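Local coordinates for protein methyltransferase (Pyrococcus horikoshii, PDB 1IXK) that probably transfers a methyl group from S-adenosylmethionine to carbon 5 of cytidine in RNA, as a class I methyltransferase of the RsmB/NOP family, at residues L43-R48 with I100-A105; K71-A76 with S106-P111. All coordinates share one frame; numbering follows the deposited sequence.

Contact 1: residues L43-R48 with I100-A105; sequences LPRCFR and IYIQEA
Arg48 and Tyr101 exchange both backbone bonds of a hydrogen-bonded antiparallel pair: Arg48 N gives to Tyr101 O at 2.8 Å, and Tyr101 N returns to Arg48 O at 2.9 Å. Two residues along, past the Phe47-Ile102 pair, the pairing slackens: Gln103 N reaches Cys46 O by a weak bond of 3.3 Å. There a water is inserted, accepting from Cys46 N at 2.9 Å and donating weakly to Gln103 O. The long, charged arm of Arg48, CG anti to its backbone N (chi1 174°) and the chain bent at chi3, suits its buried place because every nitrogen finds an acceptor. NH2 gives to Gln103 OE1 at 2.9 Å, from above the amide plane, the two flat groups being turned 71° apart, and also to Gly131 O; NE and NH1 are taken by Gln138 and Ser134. Tyr101 CB lies over one guanidinium face, toward its rim, 3.8 Å above the plane. Phe47 and Ile102, a non-hydrogen-bonded pair, are apolar instead, and Ile102 CD1 lies 3.5 Å from Phe47 CB. Strands 46-49 and 100-102 are neighbours in the four-stranded antiparallel sheet of the N-terminal RsmF-type domain, with 100-102 outermost; Arg48 and Tyr101 both reach Gly131 of the predicted S-adenosylmethionine site.

Contact 2: residues K71-A76 with S106-P111; sequences KRVPWA and SSMYPP
Trp75 lays its indole against Tyr109, and the side chain can be followed outward from the backbone. CB stands over the centre of the tyrosine ring, 4.1 Å from the centroid and 8° off its normal, a CH-pi contact. CG comes between the backbone N and the carbonyl carbon (chi1 51°), 4.0 Å from Tyr109 CG. The five-membered ring forms an offset stack with the phenol, planes 19° apart, while CD1 closes to 3.5 Å on Tyr109 CB. NE1 donates to Ala105 O just before the helical segment, so the one polar atom of this buried indole is satisfied. CZ2 presents the indole edge to Ser106 N, 4.1 Å away and near the ring plane. On the opposite face of the indole lies Pro74 CD. An alanine in place of Trp75 would probably lose the stack on Tyr109, opening a gap along Tyr109 CB and CG, and leave Ala105 O without its indole donor. Beside the stack, Met108, present as selenomethionine, is flexible and apolar: its CB meets Ala76 CB at 4.0 Å and SE reaches Val73 CG2. The small Ala76 admits this chain close to the turn. Arg72 NE and NH2 both donate to Val73 O, which also accepts from Ala76 N. The arrangement is a type I beta turn, Val73 to Ala76, following an edge strand and docked on helix 105-114, whose other neighbours include strand 307-314 of the methyltransferase sheet.

The chain runs directly from strand 100-102 of contact 1 into helix 105-114 of contact 2. Contact 1 pairs two strands of the N-terminal sheet, while contact 2 sets the turn after strand 69-73 of the same sheet against that helix. Their centres are 9 Å apart. The bond from Trp75 NE1 to Ala105 O, 2.9 Å, spans the two contacts, and the Met108 methyl CE packs 3.5 Å from Phe47 O. The disulfide of Cys46 with Cys81 ties contact 1 to the intervening strand 79-82. Both approach the predicted catalytic region: the side chains of Glu104 and Ser106 lie about 6 and 5 Å from that of Cys247, the predicted nucleophile.

Contact 1: residues L43-R48 with I100-A105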
loop_
_atom_site.group_PDB
_atom_site.type_symbol
_atom_site.label_atom_id
_atom_site.label_comp_id
_atom_site.label_asym_id
_atom_site.label_seq_id
_atom_site.Cartn_x
_atom_site.Cartn_y
_atom_site.Cartn_z
ATOM N N LEU A 43 -1.446 13.826 7.713
ATOM C CA LEU A 43 -0.143 13.211 7.507
ATOM C C LEU A 43 0.793 14.230 6.868
ATOM O O LEU A 43 0.342 15.186 6.232
ATOM C CB LEU A 43 -0.268 11.998 6.581
ATOM C CG LEU A 43 -1.127 10.828 7.063
ATOM C CD1 LEU A 43 -1.219 9.781 5.965
ATOM C CD2 LEU A 43 -0.525 10.235 8.334
ATOM N N PRO A 44 2.109 14.049 7.046
ATOM C CA PRO A 44 3.081 14.974 6.459
ATOM C C PRO A 44 3.025 14.767 4.950
ATOM O O PRO A 44 2.479 13.768 4.486
ATOM C CB PRO A 44 4.410 14.494 7.037
ATOM C CG PRO A 44 4.014 13.803 8.319
ATOM C CD PRO A 44 2.781 13.061 7.907
ATOM N N ARG A 45 3.566 15.704 4.184
ATOM C CA ARG A 45 3.585 15.558 2.735
ATOM C C ARG A 45 4.902 14.859 2.399
ATOM O O ARG A 45 5.973 15.328 2.785
ATOM C CB ARG A 45 3.510 16.931 2.055
ATOM C CG ARG A 45 3.504 16.873 0.537
ATOM C CD ARG A 45 3.152 18.212 -0.106
ATOM N NE ARG A 45 1.748 18.572 0.080
ATOM C CZ ARG A 45 1.258 19.175 1.161
ATOM N NH1 ARG A 45 2.057 19.503 2.170
ATOM N NH2 ARG A 45 -0.041 19.443 1.237
ATOM N N CYS A 46 4.824 13.730 1.702
ATOM C CA CYS A 46 6.028 12.980 1.353
ATOM C C CYS A 46 6.203 12.859 -0.156
ATOM O O CYS A 46 5.246 13.003 -0.922
ATOM C CB CYS A 46 5.979 11.577 1.969
ATOM S SG CYS A 46 5.504 11.497 3.727
ATOM N N PHE A 47 7.432 12.598 -0.588
ATOM C CA PHE A 47 7.686 12.455 -2.015
ATOM C C PHE A 47 8.673 11.336 -2.290
ATOM O O PHE A 47 9.440 10.936 -1.419
ATOM C CB PHE A 47 8.207 13.778 -2.602
ATOM C CG PHE A 47 9.547 14.202 -2.063
ATOM C CD1 PHE A 47 10.725 13.672 -2.585
ATOM C CD2 PHE A 47 9.630 15.107 -1.010
ATOM C CE1 PHE A 47 11.963 14.036 -2.064
ATOM C CE2 PHE A 47 10.870 15.478 -0.479
ATOM C CZ PHE A 47 12.037 14.942 -1.007
ATOM N N ARG A 48 8.645 10.851 -3.524
ATOM C CA ARG A 48 9.516 9.779 -3.969
ATOM C C ARG A 48 10.370 10.307 -5.111
ATOM O O ARG A 48 9.859 10.930 -6.034
ATOM C CB ARG A 48 8.665 8.611 -4.465
ATOM C CG ARG A 48 9.433 7.468 -5.100
ATOM C CD ARG A 48 8.463 6.545 -5.821
ATOM N NE ARG A 48 8.261 6.913 -7.218
ATOM C CZ ARG A 48 7.092 6.869 -7.850
ATOM N NH1 ARG A 48 7.019 7.211 -9.127
ATOM N NH2 ARG A 48 5.986 6.513 -7.203
ATOM N N ILE A 100 10.270 14.084 -9.086
ATOM C CA ILE A 100 9.729 13.542 -7.846
ATOM C C ILE A 100 8.237 13.294 -8.019
ATOM O O ILE A 100 7.595 13.883 -8.894
ATOM C CB ILE A 100 9.945 14.493 -6.637
ATOM C CG1 ILE A 100 9.319 15.863 -6.916
ATOM C CG2 ILE A 100 11.437 14.631 -6.339
ATOM C CD1 ILE A 100 9.272 16.759 -5.695
ATOM N N TYR A 101 7.693 12.405 -7.197
ATOM C CA TYR A 101 6.273 12.077 -7.247
ATOM C C TYR A 101 5.741 12.140 -5.826
ATOM O O TYR A 101 6.355 11.601 -4.907
ATOM C CB TYR A 101 6.069 10.677 -7.832
ATOM C CG TYR A 101 4.615 10.299 -8.006
ATOM C CD1 TYR A 101 3.896 9.706 -6.970
ATOM C CD2 TYR A 101 3.948 10.562 -9.202
ATOM C CE1 TYR A 101 2.545 9.384 -7.121
ATOM C CE2 TYR A 101 2.603 10.246 -9.364
ATOM C CZ TYR A 101 1.909 9.658 -8.320
ATOM O OH TYR A 101 0.581 9.341 -8.487
ATOM N N ILE A 102 4.604 12.806 -5.644
ATOM C CA ILE A 102 4.014 12.944 -4.314
ATOM C C ILE A 102 3.036 11.812 -3.993
ATOM O O ILE A 102 2.098 11.560 -4.739
ATOM C CB ILE A 102 3.253 14.282 -4.172
ATOM C CG1 ILE A 102 4.174 15.455 -4.518
ATOM C CG2 ILE A 102 2.724 14.425 -2.751
ATOM C CD1 ILE A 102 5.342 15.626 -3.568
ATOM N N GLN A 103 3.270 11.139 -2.873
ATOM C CA GLN A 103 2.414 10.049 -2.428
ATOM C C GLN A 103 2.692 9.778 -0.957
ATOM O O GLN A 103 3.739 10.159 -0.430
ATOM C CB GLN A 103 2.668 8.780 -3.256
ATOM C CG GLN A 103 4.073 8.215 -3.140
ATOM C CD GLN A 103 4.278 6.969 -3.990
ATOM O OE1 GLN A 103 5.396 6.662 -4.386
ATOM N NE2 GLN A 103 3.196 6.243 -4.262
ATOM N N GLU A 104 1.752 9.118 -0.296
ATOM C CA GLU A 104 1.895 8.806 1.119
ATOM C C GLU A 104 3.050 7.844 1.354
ATOM O O GLU A 104 3.353 7.003 0.509
ATOM C CB GLU A 104 0.600 8.191 1.645
ATOM C CG GLU A 104 -0.596 9.118 1.569
ATOM C CD GLU A 104 -1.876 8.428 1.984
ATOM O OE1 GLU A 104 -1.883 7.799 3.061
ATOM O OE2 GLU A 104 -2.873 8.515 1.236
ATOM N N ALA A 105 3.687 7.967 2.512
ATOM C CA ALA A 105 4.809 7.105 2.855
ATOM C C ALA A 105 4.407 5.636 2.788
ATOM O O ALA A 105 5.115 4.818 2.206
ATOM C CB ALA A 105 5.319 7.440 4.251
HETATM O O HOH W 1 2.327 12.649 0.772
#

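Contact 2: residues K71-A76 with S106-P111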
loop_
_atom_site.group_PDB
_atom_site.type_symbol
_atom_site.label_atom_id
_atom_site.label_comp_id
_atom_site.label_asym_id
_atom_site.label_seq_id
_atom_site.Cartn_x
_atom_site.Cartn_y
_atom_site.Cartn_z
ATOM N N LYS A 71 12.916 14.027 5.953
ATOM C CA LYS A 71 13.465 12.834 6.595
ATOM C C LYS A 71 13.176 11.624 5.711
ATOM O O LYS A 71 12.194 11.600 4.978
ATOM C CB LYS A 71 12.815 12.602 7.958
ATOM C CG LYS A 71 12.937 13.750 8.932
ATOM C CD LYS A 71 12.189 13.426 10.216
ATOM C CE LYS A 71 10.720 13.116 9.932
ATOM N NZ LYS A 71 9.963 12.768 11.167
ATOM N N ARG A 72 14.028 10.614 5.799
ATOM C CA ARG A 72 13.848 9.416 4.990
ATOM C C ARG A 72 12.669 8.564 5.439
ATOM O O ARG A 72 12.325 8.528 6.618
ATOM C CB ARG A 72 15.116 8.563 5.040
ATOM C CG ARG A 72 15.933 8.568 3.761
ATOM C CD ARG A 72 15.195 7.881 2.615
ATOM N NE ARG A 72 14.790 6.519 2.959
ATOM C CZ ARG A 72 15.630 5.540 3.292
ATOM N NH1 ARG A 72 16.939 5.763 3.327
ATOM N NH2 ARG A 72 15.160 4.334 3.587
ATOM N N VAL A 73 12.030 7.896 4.484
ATOM C CA VAL A 73 10.952 6.985 4.825
ATOM C C VAL A 73 11.770 5.706 5.000
ATOM O O VAL A 73 12.461 5.269 4.079
ATOM C CB VAL A 73 9.910 6.830 3.684
ATOM C CG1 VAL A 73 9.233 8.170 3.409
ATOM C CG2 VAL A 73 10.574 6.308 2.422
ATOM N N PRO A 74 11.726 5.112 6.196
ATOM C CA PRO A 74 12.462 3.890 6.540
ATOM C C PRO A 74 12.451 2.751 5.520
ATOM O O PRO A 74 13.491 2.169 5.216
ATOM C CB PRO A 74 11.827 3.471 7.862
ATOM C CG PRO A 74 11.425 4.784 8.473
ATOM C CD PRO A 74 10.822 5.503 7.294
ATOM N N TRP A 75 11.274 2.450 4.990
ATOM C CA TRP A 75 11.104 1.347 4.055
ATOM C C TRP A 75 11.286 1.629 2.565
ATOM O O TRP A 75 11.035 0.751 1.739
ATOM C CB TRP A 75 9.728 0.717 4.299
ATOM C CG TRP A 75 8.595 1.716 4.317
ATOM C CD1 TRP A 75 7.919 2.208 3.238
ATOM C CD2 TRP A 75 8.026 2.353 5.470
ATOM N NE1 TRP A 75 6.961 3.104 3.647
ATOM C CE2 TRP A 75 6.998 3.205 5.013
ATOM C CE3 TRP A 75 8.273 2.269 6.849
ATOM C CZ2 TRP A 75 6.230 3.988 5.882
ATOM C CZ3 TRP A 75 7.507 3.049 7.715
ATOM C CH2 TRP A 75 6.493 3.889 7.227
ATOM N N ALA A 76 11.721 2.835 2.214
ATOM C CA ALA A 76 11.918 3.183 0.807
ATOM C C ALA A 76 13.080 4.158 0.668
ATOM O O ALA A 76 12.995 5.305 1.112
ATOM C CB ALA A 76 10.645 3.799 0.246
ATOM N N SER A 106 3.265 5.297 3.377
ATOM C CA SER A 106 2.816 3.912 3.375
ATOM C C SER A 106 2.657 3.336 1.971
ATOM O O SER A 106 2.955 2.161 1.745
ATOM C CB SER A 106 1.493 3.776 4.147
ATOM O OG SER A 106 0.445 4.487 3.510
ATOM N N SER A 107 2.203 4.154 1.023
ATOM C CA SER A 107 2.006 3.682 -0.342
ATOM C C SER A 107 3.323 3.320 -1.043
ATOM O O SER A 107 3.312 2.692 -2.095
ATOM C CB SER A 107 1.236 4.729 -1.166
ATOM O OG SER A 107 2.005 5.907 -1.354
HETATM N N MSE A 108 4.450 3.707 -0.451
HETATM C CA MSE A 108 5.758 3.405 -1.023
HETATM C C MSE A 108 6.225 1.997 -0.652
HETATM O O MSE A 108 7.035 1.393 -1.356
HETATM C CB MSE A 108 6.800 4.418 -0.532
HETATM C CG MSE A 108 6.562 5.859 -0.976
HETATM SE SE MSE A 108 7.884 6.996 -0.412
HETATM C CE MSE A 108 7.013 8.560 -0.477
ATOM N N TYR A 109 5.695 1.466 0.443
ATOM C CA TYR A 109 6.098 0.145 0.918
ATOM C C TYR A 109 5.818 -1.030 -0.033
ATOM O O TYR A 109 6.723 -1.803 -0.340
ATOM C CB TYR A 109 5.445 -0.132 2.284
ATOM C CG TYR A 109 6.157 -1.164 3.148
ATOM C CD1 TYR A 109 7.106 -2.029 2.608
ATOM C CD2 TYR A 109 5.853 -1.289 4.503
ATOM C CE1 TYR A 109 7.735 -2.995 3.394
ATOM C CE2 TYR A 109 6.475 -2.255 5.299
ATOM C CZ TYR A 109 7.412 -3.101 4.734
ATOM O OH TYR A 109 8.022 -4.065 5.503
ATOM N N PRO A 110 4.569 -1.175 -0.520
ATOM C CA PRO A 110 4.234 -2.284 -1.423
ATOM C C PRO A 110 5.148 -2.492 -2.630
ATOM O O PRO A 110 5.656 -3.598 -2.840
ATOM C CB PRO A 110 2.785 -1.981 -1.820
ATOM C CG PRO A 110 2.240 -1.348 -0.581
ATOM C CD PRO A 110 3.364 -0.386 -0.203
ATOM N N PRO A 111 5.378 -1.443 -3.437
ATOM C CA PRO A 111 6.252 -1.630 -4.600
ATOM C C PRO A 111 7.662 -2.073 -4.212
ATOM O O PRO A 111 8.246 -2.951 -4.848
ATOM C CB PRO A 111 6.274 -0.249 -5.259
ATOM C CG PRO A 111 5.033 0.410 -4.775
ATOM C CD PRO A 111 4.890 -0.056 -3.362
#